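PDB 6C9B: PLP-Dependent L-Arginine Hydroxylase MppP from Streptomyces wadayamensis, which uses pyridoxal 5'-phosphate to oxidise L-arginine, giving 4-hydroxy-2-ketoarginine and 2-ketoarginine, although it has the fold of an aminotransferase. Local coordinates for residues 64-67 / 68-72; 189-192 / 193-196; 199-202 / 203-206; 260-263 / 264-268. All blocks are in the same frame, centred on the assembly; numbering follows the deposited sequence.

All four contacts are local. Interaction 1 touches each of the others and interaction 2 touches interaction 3, whereas interaction 4 touches neither 2 nor 3. Interactions 1 and 4 are short runs of two helices, 57-71 (at its C-terminal end) and 256-291, which meet where A67 and Y68 pack on S266. Interaction 1 is partly buried and relies on backbone bonds and small or aromatic side chains, whereas interaction 4 is buried yet carries a salt-bridge network. Interactions 2 and 3 both belong to the connection between strand 184-188 and helix 202-209. The first is a buried contact, a turn with a pair of phenyl rings near the ligand; the second, partly buried, caps the helix with a carboxylate.

Interaction 1: 64-67 / 68-72; sequences AHQA and YFTLL
A67 and Y68 each bond to the residue four places away along the helix: Y68 N donates to A64 O at 3.0 Å, and L71 N reaches A67 O at 3.1 Å. The methyl of A67 points off the turn and lies against S266 of helix 256-291, a place where a small residue lets two helices come close. Y68 holds CG anti to its own N (chi1 -178°), which sends the phenol away from residues 64-67, and it packs on S266 and on L232 of strand 231-235.

H65 is the third main contributor. Its carbonyl O takes F69 N at 2.9 Å, and its CB sits at the edge of the F69 ring, in the ring plane, 3.9 Å from CE2. H65 NE2 is hydrogen-bonded to S86 OG, while F69 stacks on Y77.

On the outer side T70 doubles the grip on Q66 O: T70 OG1 lies 2.7 Å from it and T70 N 3.1 Å, arriving from opposite faces of the carbonyl plane. With chi1 at 64°, OG1 stands between the backbone N and the carbonyl carbon of T70, where it can donate to Q66 O of the preceding turn. L72 then leaves helical geometry. The whole is the last part of an amphipathic alpha-helix laid on the edge strand 84-87 and its neighbour 231-235 in the central sheet of a fold-type I pyridoxal phosphate enzyme.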
ATOM      1  N   ALA B  64     -14.285  -4.182  12.803  1.00 26.04           N
ATOM      2  CA  ALA B  64     -12.957  -4.776  12.664  1.00 20.94           C
ATOM      3  C   ALA B  64     -12.007  -4.218  13.718  1.00 22.76           C
ATOM      4  O   ALA B  64     -11.306  -4.973  14.402  1.00 22.99           O
ATOM      5  CB  ALA B  64     -12.401  -4.526  11.267  1.00 22.68           C
ATOM      6  N   HIS B  65     -12.015  -2.897  13.900  1.00 23.22           N
ATOM      7  CA  HIS B  65     -11.164  -2.296  14.921  1.00 23.00           C
ATOM      8  C   HIS B  65     -11.557  -2.781  16.317  1.00 23.58           C
ATOM      9  O   HIS B  65     -10.702  -3.206  17.106  1.00 25.15           O
ATOM     10  CB  HIS B  65     -11.240  -0.769  14.854  1.00 20.93           C
ATOM     11  CG  HIS B  65     -10.674  -0.169  13.601  1.00 23.27           C
ATOM     12  ND1 HIS B  65     -10.817   1.172  13.298  1.00 23.02           N
ATOM     13  CD2 HIS B  65      -9.955  -0.710  12.587  1.00 21.68           C
ATOM     14  CE1 HIS B  65     -10.232   1.420  12.138  1.00 22.41           C
ATOM     15  NE2 HIS B  65      -9.713   0.295  11.680  1.00 21.05           N
ATOM     16  N   GLN B  66     -12.850  -2.732  16.647  1.00 23.38           N
ATOM     17  CA  GLN B  66     -13.260  -3.190  17.973  1.00 25.43           C
ATOM     18  C   GLN B  66     -12.799  -4.622  18.217  1.00 28.46           C
ATOM     19  O   GLN B  66     -12.239  -4.937  19.272  1.00 24.56           O
ATOM     20  CB  GLN B  66     -14.773  -3.085  18.155  1.00 28.36           C
ATOM     21  CG  GLN B  66     -15.220  -3.683  19.496  1.00 41.54           C
ATOM     22  CD  GLN B  66     -16.449  -3.007  20.070  1.00 70.77           C
ATOM     23  OE1 GLN B  66     -16.383  -2.361  21.118  1.00 84.37           O
ATOM     24  NE2 GLN B  66     -17.576  -3.156  19.391  1.00 81.62           N
ATOM     25  N   ALA B  67     -12.962  -5.489  17.225  1.00 23.70           N
ATOM     26  CA  ALA B  67     -12.603  -6.886  17.418  1.00 24.01           C
ATOM     27  C   ALA B  67     -11.108  -7.051  17.653  1.00 24.75           C
ATOM     28  O   ALA B  67     -10.703  -7.822  18.533  1.00 26.19           O
ATOM     29  CB  ALA B  67     -13.059  -7.723  16.220  1.00 26.33           C
ATOM     30  N   TYR B  68     -10.275  -6.349  16.865  1.00 22.57           N
ATOM     31  CA  TYR B  68      -8.824  -6.537  16.926  1.00 20.68           C
ATOM     32  C   TYR B  68      -8.238  -5.928  18.202  1.00 23.11           C
ATOM     33  O   TYR B  68      -7.476  -6.584  18.923  1.00 22.76           O
ATOM     34  CB  TYR B  68      -8.159  -5.945  15.666  1.00 18.64           C
ATOM     35  CG  TYR B  68      -6.665  -6.166  15.665  1.00 22.15           C
ATOM     36  CD1 TYR B  68      -6.123  -7.421  15.379  1.00 23.13           C
ATOM     37  CD2 TYR B  68      -5.791  -5.138  15.998  1.00 21.34           C
ATOM     38  CE1 TYR B  68      -4.764  -7.647  15.415  1.00 21.85           C
ATOM     39  CE2 TYR B  68      -4.418  -5.366  16.050  1.00 19.45           C
ATOM     40  CZ  TYR B  68      -3.923  -6.620  15.757  1.00 22.39           C
ATOM     41  OH  TYR B  68      -2.589  -6.864  15.812  1.00 23.33           O
ATOM     42  N   PHE B  69      -8.583  -4.669  18.495  1.00 21.54           N
ATOM     43  CA  PHE B  69      -8.063  -4.011  19.695  1.00 21.08           C
ATOM     44  C   PHE B  69      -8.490  -4.741  20.965  1.00 25.47           C
ATOM     45  O   PHE B  69      -7.679  -4.935  21.872  1.00 23.11           O
ATOM     46  CB  PHE B  69      -8.531  -2.563  19.739  1.00 22.00           C
ATOM     47  CG  PHE B  69      -7.822  -1.668  18.764  1.00 21.02           C
ATOM     48  CD1 PHE B  69      -6.546  -1.215  19.032  1.00 25.66           C
ATOM     49  CD2 PHE B  69      -8.456  -1.231  17.617  1.00 24.72           C
ATOM     50  CE1 PHE B  69      -5.904  -0.378  18.153  1.00 25.96           C
ATOM     51  CE2 PHE B  69      -7.815  -0.391  16.732  1.00 24.97           C
ATOM     52  CZ  PHE B  69      -6.529   0.036  17.014  1.00 25.29           C
ATOM     53  N   THR B  70      -9.762  -5.143  21.059  1.00 25.27           N
ATOM     54  CA  THR B  70     -10.217  -5.800  22.283  1.00 25.33           C
ATOM     55  C   THR B  70      -9.580  -7.174  22.436  1.00 25.95           C
ATOM     56  O   THR B  70      -9.228  -7.581  23.551  1.00 24.63           O
ATOM     57  CB  THR B  70     -11.747  -5.914  22.302  1.00 29.29           C
ATOM     58  OG1 THR B  70     -12.187  -6.749  21.236  1.00 42.46           O
ATOM     59  CG2 THR B  70     -12.376  -4.562  22.164  1.00 27.86           C
ATOM     60  N   LEU B  71      -9.417  -7.903  21.327  1.00 23.49           N
ATOM     61  CA  LEU B  71      -8.738  -9.193  21.372  1.00 23.35           C
ATOM     62  C   LEU B  71      -7.413  -9.095  22.089  1.00 26.80           C
ATOM     63  O   LEU B  71      -7.033 -10.003  22.845  1.00 24.87           O
ATOM     64  CB  LEU B  71      -8.497  -9.710  19.953  1.00 23.51           C
ATOM     65  CG  LEU B  71      -7.582 -10.931  19.792  1.00 25.04           C
ATOM     66  CD1 LEU B  71      -8.308 -12.167  20.254  1.00 24.80           C
ATOM     67  CD2 LEU B  71      -7.132 -11.118  18.358  1.00 23.55           C
ATOM     68  N   LEU B  72      -6.683  -8.005  21.854  1.00 22.08           N
ATOM     69  CA  LEU B  72      -5.319  -7.881  22.344  1.00 24.16           C
ATOM     70  C   LEU B  72      -5.203  -6.923  23.532  1.00 22.55           C
ATOM     71  O   LEU B  72      -4.098  -6.467  23.849  1.00 24.34           O
ATOM     72  CB  LEU B  72      -4.398  -7.463  21.193  1.00 22.84           C
ATOM     73  CG  LEU B  72      -4.359  -8.447  20.004  1.00 22.16           C
ATOM     74  CD1 LEU B  72      -3.369  -7.955  18.948  1.00 23.48           C
ATOM     75  CD2 LEU B  72      -3.988  -9.872  20.435  1.00 22.83           C
TER

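Interaction 2: 189-192 / 193-196; sequences TSFR and GFDA
F191 and F194 form an offset edge-to-face (T-shaped) pair, with the edge of F194 turned toward the face of F191. The ring centroids are 5.9 Å apart. The planes stand at 88°, almost perpendicular. At the closest approach F191 CD1 and F194 CE2 are 4.2 Å apart. CG of F194 is anti to its carbonyl carbon (chi1 -69°), which brings the ring beside F191 O, an oxygen that lies at the ring edge, near its plane. The same oxygen receives F194 N at 3.1 Å, and a weak bond from D195 N to R192 O follows.

Behind this first shell stands a type I beta turn from T189 to R192, closed by R192 N on T189 O at 2.9 Å. One water bridges the backbone: it donates to S190 O at 2.9 Å and accepts from G193 N at 2.8 Å. G193 has no side chain, and L72 CD2 packs straight onto G193 CA.

Further out, R192 is held by a salt bridge from NH1 to E217 and by NH2 on A198 O, a buried charge thus paired and fixed. S190 OG bonds D218, and F194 rests on L277 and I281 of helix 256-291. The side chain of F191 is about 5 Å from the bound (4S)-5-carbamimidamido-4-hydroxy-2-oxopentanoic acid, so this buried turn, leading into a 3-10 segment after strand 184-188, forms part of the surroundings of the active site in the aminotransferase fold.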
ATOM      1  N   THR B 189       3.651  -1.989  16.778  1.00 16.45           N
ATOM      2  CA  THR B 189       3.184  -3.122  17.588  1.00 16.62           C
ATOM      3  C   THR B 189       2.719  -4.300  16.730  1.00 20.25           C
ATOM      4  O   THR B 189       1.832  -5.064  17.123  1.00 20.29           O
ATOM      5  CB  THR B 189       2.079  -2.652  18.535  1.00 19.22           C
ATOM      6  OG1 THR B 189       1.018  -2.057  17.791  1.00 20.30           O
ATOM      7  CG2 THR B 189       2.632  -1.594  19.503  1.00 22.37           C
ATOM      8  N   SER B 190       3.358  -4.494  15.572  1.00 18.07           N
ATOM      9  CA  SER B 190       3.024  -5.595  14.676  1.00 16.23           C
ATOM     10  C   SER B 190       2.980  -6.950  15.378  1.00 18.64           C
ATOM     11  O   SER B 190       2.131  -7.795  15.052  1.00 20.43           O
ATOM     12  CB  SER B 190       4.054  -5.642  13.548  1.00 23.12           C
ATOM     13  OG  SER B 190       3.797  -6.743  12.691  1.00 29.14           O
ATOM     14  N   PHE B 191       3.918  -7.200  16.285  1.00 18.06           N
ATOM     15  CA  PHE B 191       4.033  -8.502  16.923  1.00 17.77           C
ATOM     16  C   PHE B 191       3.178  -8.606  18.189  1.00 19.98           C
ATOM     17  O   PHE B 191       3.290  -9.597  18.913  1.00 19.55           O
ATOM     18  CB  PHE B 191       5.498  -8.800  17.271  1.00 20.93           C
ATOM     19  CG  PHE B 191       6.356  -9.299  16.121  1.00 20.70           C
ATOM     20  CD1 PHE B 191       5.859  -9.482  14.847  1.00 38.94           C
ATOM     21  CD2 PHE B 191       7.691  -9.633  16.367  1.00 30.63           C
ATOM     22  CE1 PHE B 191       6.688  -9.979  13.819  1.00 37.24           C
ATOM     23  CE2 PHE B 191       8.504 -10.111  15.367  1.00 41.17           C
ATOM     24  CZ  PHE B 191       7.994 -10.295  14.084  1.00 32.99           C
ATOM     25  N   ARG B 192       2.335  -7.610  18.464  1.00 19.86           N
ATOM     26  CA  ARG B 192       1.560  -7.577  19.700  1.00 21.21           C
ATOM     27  C   ARG B 192       0.856  -8.904  19.970  1.00 20.43           C
ATOM     28  O   ARG B 192       0.889  -9.421  21.089  1.00 20.83           O
ATOM     29  CB  ARG B 192       0.528  -6.449  19.653  1.00 20.44           C
ATOM     30  CG  ARG B 192      -0.214  -6.291  20.979  1.00 21.78           C
ATOM     31  CD  ARG B 192      -1.425  -5.388  20.855  1.00 20.30           C
ATOM     32  NE  ARG B 192      -1.125  -3.977  20.594  1.00 18.85           N
ATOM     33  CZ  ARG B 192      -0.662  -3.114  21.491  1.00 21.86           C
ATOM     34  NH1 ARG B 192      -0.525  -1.844  21.144  1.00 22.26           N
ATOM     35  NH2 ARG B 192      -0.311  -3.499  22.717  1.00 22.34           N
ATOM     36  N   GLY B 193       0.182  -9.457  18.960  1.00 18.69           N
ATOM     37  CA  GLY B 193      -0.658 -10.620  19.210  1.00 19.34           C
ATOM     38  C   GLY B 193       0.083 -11.864  19.668  1.00 22.39           C
ATOM     39  O   GLY B 193      -0.534 -12.751  20.276  1.00 24.05           O
ATOM     40  N   PHE B 194       1.390 -11.935  19.435  1.00 19.38           N
ATOM     41  CA  PHE B 194       2.144 -13.125  19.806  1.00 19.79           C
ATOM     42  C   PHE B 194       2.487 -13.226  21.289  1.00 24.59           C
ATOM     43  O   PHE B 194       2.730 -14.343  21.772  1.00 23.68           O
ATOM     44  CB  PHE B 194       3.443 -13.216  19.011  1.00 19.54           C
ATOM     45  CG  PHE B 194       3.225 -13.501  17.574  1.00 19.82           C
ATOM     46  CD1 PHE B 194       2.732 -14.729  17.154  1.00 23.59           C
ATOM     47  CD2 PHE B 194       3.465 -12.525  16.637  1.00 23.25           C
ATOM     48  CE1 PHE B 194       2.506 -14.960  15.817  1.00 25.12           C
ATOM     49  CE2 PHE B 194       3.236 -12.770  15.295  1.00 24.66           C
ATOM     50  CZ  PHE B 194       2.769 -13.969  14.900  1.00 21.44           C
ATOM     51  N   ASP B 195       2.538 -12.124  22.032  1.00 22.18           N
ATOM     52  CA  ASP B 195       3.081 -12.146  23.386  1.00 20.79           C
ATOM     53  C   ASP B 195       2.118 -11.446  24.340  1.00 25.35           C
ATOM     54  O   ASP B 195       1.908 -10.234  24.234  1.00 22.92           O
ATOM     55  CB  ASP B 195       4.461 -11.486  23.406  1.00 21.89           C
ATOM     56  CG  ASP B 195       5.237 -11.796  24.668  1.00 25.56           C
ATOM     57  OD1 ASP B 195       4.598 -12.010  25.726  1.00 31.68           O
ATOM     58  OD2 ASP B 195       6.483 -11.843  24.581  1.00 28.85           O
ATOM     59  N   ALA B 196       1.536 -12.221  25.265  1.00 27.42           N
ATOM     60  CA  ALA B 196       0.582 -11.691  26.234  1.00 25.59           C
ATOM     61  C   ALA B 196       1.191 -10.607  27.110  1.00 23.88           C
ATOM     62  O   ALA B 196       0.454  -9.789  27.678  1.00 25.92           O
ATOM     63  CB  ALA B 196       0.055 -12.835  27.107  1.00 29.03           C
TER
HETATM   64  O   HOH W   1      -0.297  -8.478  16.380  1.00 23.66           O

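Interaction 3: 199-202 / 203-206; sequences HYDH and YAVL
D201 turns its carboxylate back toward A204 across the start of helix 202-209. Because CG is anti to the backbone N (chi1 -171°), OD1 comes to lie 3.1 Å from A204 N, and the N-H meets it from above the carboxylate plane, 70° out of it, in a fairly straight bond. The carboxylate also leans on alanine: D201 CG is 3.7 Å from A204 CB. Short and charged, aspartate suits this N-cap, and its OD2 has a second partner in G76 N.

H202 and Y200 face each other beside the cap. H202 CE1 lies 3.3 Å above one face of the Y200 ring, offset toward the rim. The imidazole is held there by H202 ND1 donating to Y200 O at 2.8 Å, with Y200 O lying almost in the plane of the H202 imidazole. V205 sets CG2 4.3 Å from Y200 CE1, an apolar contact beside this pair. H202 O meanwhile accepts L206 N at 2.9 Å, the first ordinary turn of the helix.

Since ND1 of H202 donates, that nitrogen carries a proton. The carboxylate of D201, close to the amides of a helix start, is probably stabilised as an anion.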
ATOM      1  N   HIS B 199      -0.072  -7.305  26.078  1.00 22.61           N
ATOM      2  CA  HIS B 199      -1.519  -7.133  26.021  1.00 21.67           C
ATOM      3  C   HIS B 199      -2.058  -6.272  27.147  1.00 23.05           C
ATOM      4  O   HIS B 199      -3.274  -6.111  27.250  1.00 25.75           O
ATOM      5  CB  HIS B 199      -2.224  -8.485  26.029  1.00 25.46           C
ATOM      6  CG  HIS B 199      -1.907  -9.322  24.829  1.00 24.56           C
ATOM      7  ND1 HIS B 199      -2.437 -10.583  24.636  1.00 23.44           N
ATOM      8  CD2 HIS B 199      -1.090  -9.083  23.775  1.00 21.42           C
ATOM      9  CE1 HIS B 199      -1.943 -11.085  23.515  1.00 22.90           C
ATOM     10  NE2 HIS B 199      -1.134 -10.190  22.969  1.00 24.14           N
ATOM     11  N   TYR B 200      -1.197  -5.687  27.973  1.00 21.39           N
ATOM     12  CA  TYR B 200      -1.668  -4.613  28.827  1.00 27.33           C
ATOM     13  C   TYR B 200      -2.067  -3.432  27.948  1.00 29.43           C
ATOM     14  O   TYR B 200      -1.606  -3.299  26.812  1.00 25.19           O
ATOM     15  CB  TYR B 200      -0.596  -4.223  29.836  1.00 29.02           C
ATOM     16  CG  TYR B 200       0.629  -3.557  29.259  1.00 21.32           C
ATOM     17  CD1 TYR B 200       0.641  -2.183  29.023  1.00 21.03           C
ATOM     18  CD2 TYR B 200       1.784  -4.281  28.969  1.00 24.18           C
ATOM     19  CE1 TYR B 200       1.767  -1.551  28.527  1.00 20.69           C
ATOM     20  CE2 TYR B 200       2.921  -3.651  28.446  1.00 23.01           C
ATOM     21  CZ  TYR B 200       2.880  -2.285  28.224  1.00 22.33           C
ATOM     22  OH  TYR B 200       3.970  -1.612  27.750  1.00 22.53           O
ATOM     23  N   ASP B 201      -2.965  -2.595  28.460  1.00 23.31           N
ATOM     24  CA  ASP B 201      -3.583  -1.550  27.636  1.00 25.64           C
ATOM     25  C   ASP B 201      -2.583  -0.414  27.413  1.00 23.07           C
ATOM     26  O   ASP B 201      -2.314   0.381  28.316  1.00 24.73           O
ATOM     27  CB  ASP B 201      -4.850  -1.042  28.319  1.00 28.46           C
ATOM     28  CG  ASP B 201      -5.666  -0.129  27.433  1.00 31.46           C
ATOM     29  OD1 ASP B 201      -5.102   0.459  26.484  1.00 27.18           O
ATOM     30  OD2 ASP B 201      -6.891  -0.022  27.668  1.00 27.52           O
ATOM     31  N   HIS B 202      -2.003  -0.348  26.210  1.00 20.70           N
ATOM     32  CA  HIS B 202      -1.001   0.679  25.893  1.00 19.70           C
ATOM     33  C   HIS B 202      -1.628   2.053  25.751  1.00 23.19           C
ATOM     34  O   HIS B 202      -0.999   3.070  26.071  1.00 22.98           O
ATOM     35  CB  HIS B 202      -0.285   0.338  24.576  1.00 19.67           C
ATOM     36  CG  HIS B 202       0.671  -0.813  24.675  1.00 19.46           C
ATOM     37  ND1 HIS B 202       0.390  -1.959  25.387  1.00 23.62           N
ATOM     38  CD2 HIS B 202       1.889  -1.007  24.112  1.00 19.87           C
ATOM     39  CE1 HIS B 202       1.412  -2.789  25.296  1.00 23.22           C
ATOM     40  NE2 HIS B 202       2.337  -2.238  24.530  1.00 21.41           N
ATOM     41  N   TYR B 203      -2.854   2.105  25.255  1.00 20.50           N
ATOM     42  CA  TYR B 203      -3.507   3.391  25.054  1.00 22.72           C
ATOM     43  C   TYR B 203      -3.839   4.051  26.382  1.00 24.35           C
ATOM     44  O   TYR B 203      -3.745   5.278  26.507  1.00 24.88           O
ATOM     45  CB  TYR B 203      -4.740   3.190  24.172  1.00 21.14           C
ATOM     46  CG  TYR B 203      -4.325   2.702  22.811  1.00 19.76           C
ATOM     47  CD1 TYR B 203      -3.925   3.601  21.840  1.00 19.36           C
ATOM     48  CD2 TYR B 203      -4.277   1.335  22.507  1.00 20.22           C
ATOM     49  CE1 TYR B 203      -3.501   3.175  20.585  1.00 21.36           C
ATOM     50  CE2 TYR B 203      -3.852   0.903  21.247  1.00 21.91           C
ATOM     51  CZ  TYR B 203      -3.463   1.849  20.299  1.00 19.91           C
ATOM     52  OH  TYR B 203      -3.033   1.484  19.058  1.00 19.56           O
ATOM     53  N   ALA B 204      -4.188   3.254  27.392  1.00 23.81           N
ATOM     54  CA  ALA B 204      -4.413   3.805  28.720  1.00 22.15           C
ATOM     55  C   ALA B 204      -3.148   4.454  29.255  1.00 25.76           C
ATOM     56  O   ALA B 204      -3.191   5.561  29.800  1.00 28.97           O
ATOM     57  CB  ALA B 204      -4.903   2.699  29.651  1.00 25.26           C
ATOM     58  N   VAL B 205      -2.008   3.784  29.078  1.00 22.21           N
ATOM     59  CA  VAL B 205      -0.727   4.344  29.510  1.00 22.48           C
ATOM     60  C   VAL B 205      -0.445   5.640  28.765  1.00 24.53           C
ATOM     61  O   VAL B 205      -0.110   6.668  29.367  1.00 24.87           O
ATOM     62  CB  VAL B 205       0.407   3.323  29.305  1.00 22.56           C
ATOM     63  CG1 VAL B 205       1.751   3.941  29.685  1.00 22.45           C
ATOM     64  CG2 VAL B 205       0.144   2.057  30.137  1.00 26.29           C
ATOM     65  N   LEU B 206      -0.570   5.614  27.443  1.00 21.33           N
ATOM     66  CA  LEU B 206      -0.233   6.795  26.649  1.00 22.28           C
ATOM     67  C   LEU B 206      -1.133   7.973  26.980  1.00 23.58           C
ATOM     68  O   LEU B 206      -0.662   9.114  27.104  1.00 24.52           O
ATOM     69  CB  LEU B 206      -0.339   6.463  25.160  1.00 23.90           C
ATOM     70  CG  LEU B 206       0.704   5.473  24.676  1.00 20.55           C
ATOM     71  CD1 LEU B 206       0.331   4.979  23.300  1.00 19.09           C
ATOM     72  CD2 LEU B 206       2.118   6.057  24.693  1.00 20.58           C
TER

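Interaction 4: 260-263 / 264-268; sequences ALIR and EFSRD
R263 has CG anti to the backbone N (chi1 -178°) and bends at chi3, while E264 bends at chi2 (-56°), and the two side chains run side by side in the same direction. The guanidinium grips one carboxylate oxygen side-on: R263 NE lies 2.9 Å and R263 NH2 3.0 Å from E264 OE2, both on its anti side, with the planes of the two groups 81° apart. R267 stretches out from CG to NE and lays its guanidinium over R263, whose CG sits 3.6 Å above its centre, so the aliphatic part of R263 supports one face of the R267 guanidinium. R267 NH1 makes a long salt bridge to the same OE2, completing a network of three charged residues.

The network lies on helix 256-291, the long helix that in fold-type I enzymes leads from the large domain toward the small one. R263 NH1 also pairs with E51 and E63, so the arginine joins this helix to 45-54 and 57-71.

S266 OG and S266 N both bond I262 O, one from each side of the carbonyl plane, with S266 OG at 2.8 Å from I262 O; a serine can bury its hydroxyl this way. L261 CD2 touches F265 CE1 at 4.2 Å, and the F265 ring meets W223.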
ATOM      1  N   ALA B 260     -13.657  -6.850   6.856  1.00 21.19           N
ATOM      2  CA  ALA B 260     -14.518  -7.955   7.278  1.00 27.38           C
ATOM      3  C   ALA B 260     -13.684  -9.175   7.646  1.00 24.42           C
ATOM      4  O   ALA B 260     -13.950  -9.844   8.649  1.00 23.32           O
ATOM      5  CB  ALA B 260     -15.515  -8.298   6.173  1.00 24.67           C
ATOM      6  N   LEU B 261     -12.655  -9.476   6.854  1.00 24.71           N
ATOM      7  CA  LEU B 261     -11.792 -10.603   7.184  1.00 22.31           C
ATOM      8  C   LEU B 261     -11.093 -10.392   8.520  1.00 21.85           C
ATOM      9  O   LEU B 261     -10.988 -11.327   9.323  1.00 24.76           O
ATOM     10  CB  LEU B 261     -10.771 -10.834   6.066  1.00 20.50           C
ATOM     11  CG  LEU B 261     -11.258 -11.576   4.835  1.00 34.26           C
ATOM     12  CD1 LEU B 261     -10.206 -11.521   3.748  1.00 29.03           C
ATOM     13  CD2 LEU B 261     -11.539 -13.032   5.211  1.00 51.41           C
ATOM     14  N   ILE B 262     -10.595  -9.179   8.772  1.00 22.38           N
ATOM     15  CA  ILE B 262      -9.928  -8.902  10.037  1.00 22.09           C
ATOM     16  C   ILE B 262     -10.897  -9.105  11.189  1.00 25.01           C
ATOM     17  O   ILE B 262     -10.544  -9.650  12.247  1.00 21.79           O
ATOM     18  CB  ILE B 262      -9.375  -7.472  10.023  1.00 20.86           C
ATOM     19  CG1 ILE B 262      -8.203  -7.385   9.051  1.00 21.97           C
ATOM     20  CG2 ILE B 262      -8.966  -7.044  11.441  1.00 23.23           C
ATOM     21  CD1 ILE B 262      -7.768  -5.962   8.752  1.00 24.03           C
ATOM     22  N   ARG B 263     -12.129  -8.646  11.008  1.00 21.74           N
ATOM     23  CA  ARG B 263     -13.148  -8.838  12.032  1.00 25.10           C
ATOM     24  C   ARG B 263     -13.349 -10.322  12.324  1.00 27.39           C
ATOM     25  O   ARG B 263     -13.389 -10.737  13.485  1.00 25.90           O
ATOM     26  CB  ARG B 263     -14.457  -8.201  11.568  1.00 23.73           C
ATOM     27  CG  ARG B 263     -15.614  -8.274  12.563  1.00 29.09           C
ATOM     28  CD  ARG B 263     -16.892  -7.855  11.877  1.00 29.11           C
ATOM     29  NE  ARG B 263     -17.293  -8.842  10.867  1.00 29.59           N
ATOM     30  CZ  ARG B 263     -18.095  -8.583   9.843  1.00 28.70           C
ATOM     31  NH1 ARG B 263     -18.626  -7.382   9.679  1.00 33.08           N
ATOM     32  NH2 ARG B 263     -18.372  -9.537   8.973  1.00 30.30           N
ATOM     33  N   GLU B 264     -13.488 -11.140  11.273  1.00 22.80           N
ATOM     34  CA  GLU B 264     -13.777 -12.560  11.474  1.00 23.93           C
ATOM     35  C   GLU B 264     -12.582 -13.301  12.061  1.00 24.50           C
ATOM     36  O   GLU B 264     -12.748 -14.137  12.958  1.00 27.43           O
ATOM     37  CB  GLU B 264     -14.210 -13.193  10.157  1.00 27.07           C
ATOM     38  CG  GLU B 264     -15.492 -12.617   9.606  1.00 29.96           C
ATOM     39  CD  GLU B 264     -16.638 -12.721  10.597  1.00 38.33           C
ATOM     40  OE1 GLU B 264     -16.845 -13.812  11.176  1.00 40.53           O
ATOM     41  OE2 GLU B 264     -17.306 -11.693  10.827  1.00 33.79           O
ATOM     42  N   PHE B 265     -11.375 -13.018  11.574  1.00 22.34           N
ATOM     43  CA  PHE B 265     -10.193 -13.680  12.122  1.00 22.65           C
ATOM     44  C   PHE B 265      -9.974 -13.275  13.577  1.00 24.31           C
ATOM     45  O   PHE B 265      -9.550 -14.098  14.401  1.00 24.04           O
ATOM     46  CB  PHE B 265      -8.953 -13.360  11.266  1.00 24.02           C
ATOM     47  CG  PHE B 265      -8.718 -14.361  10.151  1.00 21.32           C
ATOM     48  CD1 PHE B 265      -9.510 -14.357   9.013  1.00 25.60           C
ATOM     49  CD2 PHE B 265      -7.722 -15.314  10.265  1.00 24.45           C
ATOM     50  CE1 PHE B 265      -9.309 -15.309   8.003  1.00 28.28           C
ATOM     51  CE2 PHE B 265      -7.512 -16.264   9.257  1.00 22.42           C
ATOM     52  CZ  PHE B 265      -8.302 -16.254   8.138  1.00 23.70           C
ATOM     53  N   SER B 266     -10.273 -12.011  13.904  1.00 24.08           N
ATOM     54  CA  SER B 266     -10.157 -11.544  15.277  1.00 23.03           C
ATOM     55  C   SER B 266     -11.153 -12.247  16.179  1.00 27.10           C
ATOM     56  O   SER B 266     -10.819 -12.603  17.308  1.00 28.26           O
ATOM     57  CB  SER B 266     -10.381 -10.035  15.355  1.00 22.50           C
ATOM     58  OG  SER B 266      -9.322  -9.332  14.752  1.00 23.80           O
ATOM     59  N   ARG B 267     -12.379 -12.462  15.697  1.00 24.83           N
ATOM     60  CA  ARG B 267     -13.368 -13.147  16.526  1.00 30.39           C
ATOM     61  C   ARG B 267     -12.996 -14.611  16.741  1.00 28.90           C
ATOM     62  O   ARG B 267     -13.190 -15.156  17.834  1.00 32.06           O
ATOM     63  CB  ARG B 267     -14.752 -13.000  15.890  1.00 31.54           C
ATOM     64  CG  ARG B 267     -15.249 -11.550  15.963  1.00 39.56           C
ATOM     65  CD  ARG B 267     -16.566 -11.299  15.235  1.00 43.06           C
ATOM     66  NE  ARG B 267     -17.060  -9.944  15.518  1.00 44.64           N
ATOM     67  CZ  ARG B 267     -18.114  -9.384  14.929  1.00 46.16           C
ATOM     68  NH1 ARG B 267     -18.806 -10.050  14.014  1.00 41.94           N
ATOM     69  NH2 ARG B 267     -18.474  -8.152  15.256  1.00 63.05           N
ATOM     70  N   ASP B 268     -12.480 -15.271  15.701  1.00 28.24           N
ATOM     71  CA  ASP B 268     -12.017 -16.644  15.844  1.00 30.57           C
ATOM     72  C   ASP B 268     -10.868 -16.721  16.841  1.00 28.31           C
ATOM     73  O   ASP B 268     -10.790 -17.662  17.651  1.00 27.27           O
ATOM     74  CB  ASP B 268     -11.585 -17.175  14.476  1.00 30.35           C
ATOM     75  CG  ASP B 268     -10.911 -18.506  14.556  1.00 28.62           C
ATOM     76  OD1 ASP B 268     -11.624 -19.525  14.583  1.00 31.56           O
ATOM     77  OD2 ASP B 268      -9.671 -18.552  14.611  1.00 29.01           O
TER